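PDB 1E3J: Nadp(h)-dependent ketose reductase from Bemisia argentifolii, which catalyses the zinc-dependent, NADP(H)-linked reduction of ketoses such as fructose, probably to sorbitol. Local coordinates for residues A[6-11]-A[123-128]; A[42-47]-A[64-69]. All blocks are in the same frame, centred on the assembly; numbering follows the deposited sequence.

Starting from the N terminus, the chain lays down strand 6-12 and then runs through 111 residues before 123-128 comes back against it and closes the long loop of contact 1. Contact 2 lies wholly within that excursion: helix 42-50 follows strand 30-40, and 16 residues after 42-47 the segment 64-69 returns to it, closing the short loop of contact 2. The two contacts touch each other: the backbone N of Leu125 lies 2.9 Å from the O of Ile64, a probable hydrogen bond. Contact 1 ties the N-terminal strand to the approach to strand 128-132, while contact 2 brings a helix up to the zinc-binding turn, so both join parts of the GroES-like domain.

Contact 1 of 2, residues A[6-11]-A[123-128]; sequences LSAVLY and GNLARY
Ser7 and Ala126 form a single, isolated beta bridge, with their CA atoms just 3.9 Å apart. Strand 6-12 runs antiparallel to the irregular 123-128, and the two residues make a non-hydrogen-bonded pair framed by two unequal backbone bonds. On one flank Ala8 N donates to Leu125 O at 2.9 Å, almost straight at 176°. On the other, Arg127 N reaches Leu6 O by a weak, bent bond (130° at the hydrogen), and the same oxygen takes a CA-H...O contact from Ala126 CA at 3.3 Å. Leu125 is the centre of an inverse gamma turn, consistent with the pairing stopping after a single bridge.

Leu125 holds its CG anti to the backbone N (chi1 180°), which lays CD2 against the methyl of Ala8. Ala8 CB and Leu125 CD2 are only 3.3 Å apart, tighter than normal for two carbons, and Thr328 of helix 328-337 packs on both residues. Near the bridge itself Ser7 OG lies 3.6 Å from Ala126 CB, while the hydroxyl is hydrogen-bonded to Asn5 O.

Arg127 CG lies 3.4 Å from Leu6 N; beyond it the chain bends at chi2 and passes obliquely across Leu6. Leu6 CD2 meets the guanidinium at NH2, 3.9 Å away, an apolar touch beside a charge that is paired with Glu326; NH1 bonds to Cys349 O.

The arrangement thus fastens the N-terminal end of the central strand, 6-12, of the antiparallel sheet it forms with 15-20 and 62-63, to the chain entering strand 128-132, in the GroES-like fold of zinc-containing alcohol dehydrogenases.

Contact 2 of 2, residues A[42-47]-A[64-69]; sequences GSDVHY and IGHEAS. With ZN (zinc ion), chain C.
Asp44 and Gly65 mark the nearest backbone approach, 7.0 Å between CA atoms, where the first turn of helix 42-50 faces the Gly-His-Glu turn that leads into strand 67-75. This is the zinc-binding Gly-His-Glu motif of the zinc-containing alcohol dehydrogenase family, in its GroES-like domain. Gly65 has a positive phi, and at its backbone angles a CB would be jammed against the carbonyl O of Ile64; the turn needs a residue without a side chain. Since the backbones stay well apart, side chains span the gap.

Asp44 does most of this. Its CG lies anti to its own carbonyl carbon, sending the carboxylate tip to tip toward the imidazole of His66, with the two planes turned 33° apart. Asp44 OD1 comes within 3.3 Å of His66 ND1, while the other oxygen, OD2, lies against CE1. OD2 also accepts a hydrogen bond from the N of Cys41, itself a zinc ligand, so Asp44 is a second-shell residue near two first-shell ones.

The end of Ile64 comes up to the same side chain, CD1 3.6 Å from Asp44 CB. Its still shorter approach to OD1 goes with an eclipsed chi1 (-122°) and is doubtful in detail. Phe332 of helix 328-337 packs on both Asp44 and Ile64.

His66 takes the crowded rotamer, CG between backbone N and carbonyl carbon (chi1 63°), which turns its ring toward the helix and the metal; Phe115 meets this ring. Glu67 extends to the zinc ion from the following position, its other oxygen OE1 in a salt bridge with Lys344. His66 NE2 binds the zinc ion at 2.2 Å. Cys41 SG and a water are its other ligands besides Glu67, whose OE2 stands 2.3 Å from the metal.

Contact 1 of 2, residues A[6-11]-A[123-128]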
loop_
_atom_site.group_PDB
_atom_site.type_symbol
_atom_site.label_atom_id
_atom_site.label_comp_id
_atom_site.label_asym_id
_atom_site.label_seq_id
_atom_site.Cartn_x
_atom_site.Cartn_y
_atom_site.Cartn_z
ATOM N N LEU A 6 27.803 38.531 3.619
ATOM C CA LEU A 6 26.728 39.180 4.369
ATOM C C LEU A 6 25.712 38.059 4.658
ATOM O O LEU A 6 25.475 37.197 3.801
ATOM C CB LEU A 6 26.055 40.257 3.508
ATOM C CG LEU A 6 24.870 40.947 4.196
ATOM C CD1 LEU A 6 25.379 41.678 5.455
ATOM C CD2 LEU A 6 24.185 41.927 3.228
ATOM N N SER A 7 25.104 38.088 5.835
ATOM C CA SER A 7 24.158 37.050 6.235
ATOM C C SER A 7 23.049 37.689 7.017
ATOM O O SER A 7 23.292 38.663 7.711
ATOM C CB SER A 7 24.861 36.033 7.137
ATOM O OG SER A 7 26.153 35.742 6.613
ATOM N N ALA A 8 21.835 37.166 6.904
ATOM C CA ALA A 8 20.732 37.723 7.660
ATOM C C ALA A 8 20.619 36.964 8.992
ATOM O O ALA A 8 20.109 35.845 9.023
ATOM C CB ALA A 8 19.452 37.608 6.858
ATOM N N VAL A 9 21.094 37.567 10.085
ATOM C CA VAL A 9 21.083 36.941 11.400
ATOM C C VAL A 9 19.964 37.398 12.333
ATOM O O VAL A 9 19.824 38.581 12.630
ATOM C CB VAL A 9 22.423 37.167 12.152
ATOM C CG1 VAL A 9 22.403 36.385 13.477
ATOM C CG2 VAL A 9 23.626 36.743 11.291
ATOM N N LEU A 10 19.175 36.452 12.820
ATOM C CA LEU A 10 18.083 36.772 13.731
ATOM C C LEU A 10 18.583 36.602 15.164
ATOM O O LEU A 10 18.944 35.491 15.574
ATOM C CB LEU A 10 16.910 35.835 13.492
ATOM C CG LEU A 10 15.696 36.041 14.390
ATOM C CD1 LEU A 10 15.041 37.409 14.081
ATOM C CD2 LEU A 10 14.708 34.892 14.167
ATOM N N TYR A 11 18.625 37.704 15.910
ATOM C CA TYR A 11 19.101 37.685 17.293
ATOM C C TYR A 11 17.999 37.367 18.288
ATOM O O TYR A 11 18.252 36.791 19.334
ATOM C CB TYR A 11 19.763 39.025 17.657
ATOM C CG TYR A 11 21.213 39.147 17.214
ATOM C CD1 TYR A 11 21.548 39.213 15.870
ATOM C CD2 TYR A 11 22.261 39.136 18.156
ATOM C CE1 TYR A 11 22.898 39.268 15.458
ATOM C CE2 TYR A 11 23.605 39.178 17.749
ATOM C CZ TYR A 11 23.908 39.249 16.394
ATOM O OH TYR A 11 25.223 39.331 15.964
ATOM N N GLY A 123 20.335 28.931 8.880
ATOM C CA GLY A 123 19.754 28.867 7.560
ATOM C C GLY A 123 20.692 29.310 6.465
ATOM O O GLY A 123 21.885 29.440 6.656
ATOM N N ASN A 124 20.159 29.580 5.290
ATOM C CA ASN A 124 21.057 29.926 4.204
ATOM C C ASN A 124 20.811 31.302 3.549
ATOM O O ASN A 124 21.100 31.467 2.357
ATOM C CB ASN A 124 20.969 28.811 3.152
ATOM C CG ASN A 124 19.527 28.400 2.882
ATOM O OD1 ASN A 124 18.622 29.256 2.906
ATOM N ND2 ASN A 124 19.296 27.096 2.620
ATOM N N LEU A 125 20.245 32.262 4.289
ATOM C CA LEU A 125 20.019 33.585 3.715
ATOM C C LEU A 125 21.332 34.260 4.032
ATOM O O LEU A 125 21.453 34.933 5.030
ATOM C CB LEU A 125 18.847 34.315 4.392
ATOM C CG LEU A 125 18.554 35.732 3.844
ATOM C CD1 LEU A 125 18.231 35.660 2.343
ATOM C CD2 LEU A 125 17.394 36.376 4.602
ATOM N N ALA A 126 22.326 33.990 3.195
ATOM C CA ALA A 126 23.686 34.482 3.342
ATOM C C ALA A 126 24.283 34.354 1.943
ATOM O O ALA A 126 23.641 33.775 1.058
ATOM C CB ALA A 126 24.459 33.597 4.306
ATOM N N ARG A 127 25.498 34.858 1.750
ATOM C CA ARG A 127 26.125 34.813 0.426
ATOM C C ARG A 127 26.667 33.433 0.168
ATOM O O ARG A 127 26.696 32.968 -0.966
ATOM C CB ARG A 127 27.318 35.792 0.312
ATOM C CG ARG A 127 27.016 37.255 0.587
ATOM C CD ARG A 127 26.534 38.042 -0.653
ATOM N NE ARG A 127 26.442 39.482 -0.341
ATOM C CZ ARG A 127 25.527 40.303 -0.850
ATOM N NH1 ARG A 127 24.620 39.846 -1.710
ATOM N NH2 ARG A 127 25.480 41.572 -0.463
ATOM N N TYR A 128 27.162 32.822 1.230
ATOM C CA TYR A 128 27.733 31.499 1.150
ATOM C C TYR A 128 27.116 30.565 2.159
ATOM O O TYR A 128 26.749 30.976 3.263
ATOM C CB TYR A 128 29.235 31.538 1.364
ATOM C CG TYR A 128 29.950 32.151 0.215
ATOM C CD1 TYR A 128 30.294 31.385 -0.900
ATOM C CD2 TYR A 128 30.235 33.518 0.191
ATOM C CE1 TYR A 128 30.903 31.969 -2.013
ATOM C CE2 TYR A 128 30.845 34.108 -0.926
ATOM C CZ TYR A 128 31.177 33.333 -2.019
ATOM O OH TYR A 128 31.788 33.913 -3.116
#

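Contact 2 of 2, residues A[42-47]-A[64-69]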
loop_
_atom_site.group_PDB
_atom_site.type_symbol
_atom_site.label_atom_id
_atom_site.label_comp_id
_atom_site.label_asym_id
_atom_site.label_seq_id
_atom_site.Cartn_x
_atom_site.Cartn_y
_atom_site.Cartn_z
ATOM N N GLY A 42 5.741 32.072 5.919
ATOM C CA GLY A 42 5.178 32.456 7.208
ATOM C C GLY A 42 6.026 31.994 8.376
ATOM O O GLY A 42 6.155 32.680 9.399
ATOM N N SER A 43 6.627 30.824 8.213
ATOM C CA SER A 43 7.472 30.270 9.253
ATOM C C SER A 43 8.649 31.189 9.569
ATOM O O SER A 43 8.971 31.386 10.735
ATOM C CB SER A 43 7.949 28.881 8.841
ATOM O OG SER A 43 8.934 28.429 9.742
ATOM N N ASP A 44 9.299 31.748 8.548
ATOM C CA ASP A 44 10.415 32.681 8.805
ATOM C C ASP A 44 9.839 33.931 9.483
ATOM O O ASP A 44 10.359 34.424 10.484
ATOM C CB ASP A 44 11.110 33.145 7.513
ATOM C CG ASP A 44 11.882 32.032 6.807
ATOM O OD1 ASP A 44 12.817 31.415 7.416
ATOM O OD2 ASP A 44 11.554 31.795 5.620
ATOM N N VAL A 45 8.754 34.444 8.925
ATOM C CA VAL A 45 8.121 35.631 9.484
ATOM C C VAL A 45 7.769 35.434 10.958
ATOM O O VAL A 45 8.007 36.308 11.778
ATOM C CB VAL A 45 6.827 35.982 8.708
ATOM C CG1 VAL A 45 6.093 37.133 9.405
ATOM C CG2 VAL A 45 7.176 36.360 7.269
ATOM N N HIS A 46 7.216 34.278 11.285
ATOM C CA HIS A 46 6.819 33.990 12.647
ATOM C C HIS A 46 8.028 33.953 13.579
ATOM O O HIS A 46 7.968 34.434 14.716
ATOM C CB HIS A 46 6.051 32.676 12.685
ATOM C CG HIS A 46 5.333 32.436 13.969
ATOM N ND1 HIS A 46 5.992 32.175 15.155
ATOM C CD2 HIS A 46 4.009 32.397 14.257
ATOM C CE1 HIS A 46 5.103 31.983 16.116
ATOM N NE2 HIS A 46 3.893 32.115 15.599
ATOM N N TYR A 47 9.134 33.392 13.119
ATOM C CA TYR A 47 10.317 33.381 13.968
ATOM C C TYR A 47 10.719 34.833 14.233
ATOM O O TYR A 47 11.102 35.208 15.345
ATOM C CB TYR A 47 11.455 32.630 13.274
ATOM C CG TYR A 47 11.399 31.145 13.528
ATOM C CD1 TYR A 47 11.508 30.650 14.831
ATOM C CD2 TYR A 47 11.204 30.234 12.487
ATOM C CE1 TYR A 47 11.427 29.286 15.104
ATOM C CE2 TYR A 47 11.118 28.848 12.750
ATOM C CZ TYR A 47 11.228 28.392 14.073
ATOM O OH TYR A 47 11.078 27.062 14.397
ATOM N N ILE A 64 18.890 33.042 9.198
ATOM C CA ILE A 64 17.532 32.773 8.768
ATOM C C ILE A 64 17.556 32.233 7.303
ATOM O O ILE A 64 18.599 32.250 6.643
ATOM C CB ILE A 64 16.786 34.141 8.916
ATOM C CG1 ILE A 64 15.581 34.007 9.850
ATOM C CG2 ILE A 64 16.515 34.760 7.563
ATOM C CD1 ILE A 64 14.319 33.471 9.217
ATOM N N GLY A 65 16.421 31.739 6.814
ATOM C CA GLY A 65 16.345 31.254 5.441
ATOM C C GLY A 65 16.390 29.747 5.220
ATOM O O GLY A 65 17.295 29.083 5.724
ATOM N N HIS A 66 15.421 29.200 4.478
ATOM C CA HIS A 66 15.425 27.778 4.166
ATOM C C HIS A 66 14.855 27.355 2.786
ATOM O O HIS A 66 14.725 26.164 2.501
ATOM C CB HIS A 66 14.706 27.011 5.287
ATOM C CG HIS A 66 13.264 27.373 5.424
ATOM N ND1 HIS A 66 12.818 28.325 6.313
ATOM C CD2 HIS A 66 12.182 27.004 4.691
ATOM C CE1 HIS A 66 11.526 28.539 6.122
ATOM N NE2 HIS A 66 11.125 27.753 5.143
ATOM N N GLU A 67 14.477 28.292 1.933
ATOM C CA GLU A 67 13.938 27.931 0.617
ATOM C C GLU A 67 14.942 28.490 -0.355
ATOM O O GLU A 67 14.772 29.610 -0.850
ATOM C CB GLU A 67 12.587 28.596 0.377
ATOM C CG GLU A 67 11.553 28.308 1.462
ATOM C CD GLU A 67 10.196 28.950 1.145
ATOM O OE1 GLU A 67 10.078 29.668 0.122
ATOM O OE2 GLU A 67 9.242 28.731 1.927
ATOM N N ALA A 68 15.957 27.699 -0.672
ATOM C CA ALA A 68 17.038 28.205 -1.480
ATOM C C ALA A 68 17.633 27.384 -2.597
ATOM O O ALA A 68 17.332 26.187 -2.794
ATOM C CB ALA A 68 18.148 28.582 -0.549
ATOM N N SER A 69 18.532 28.063 -3.308
ATOM C CA SER A 69 19.289 27.484 -4.395
ATOM C C SER A 69 20.617 28.238 -4.450
ATOM O O SER A 69 20.812 29.247 -3.764
ATOM C CB SER A 69 18.573 27.642 -5.724
ATOM O OG SER A 69 18.395 29.021 -5.971
HETATM ZN ZN ZN C . 9.265 28.037 4.084
HETATM O O HOH W 1 8.188 26.241 3.639
#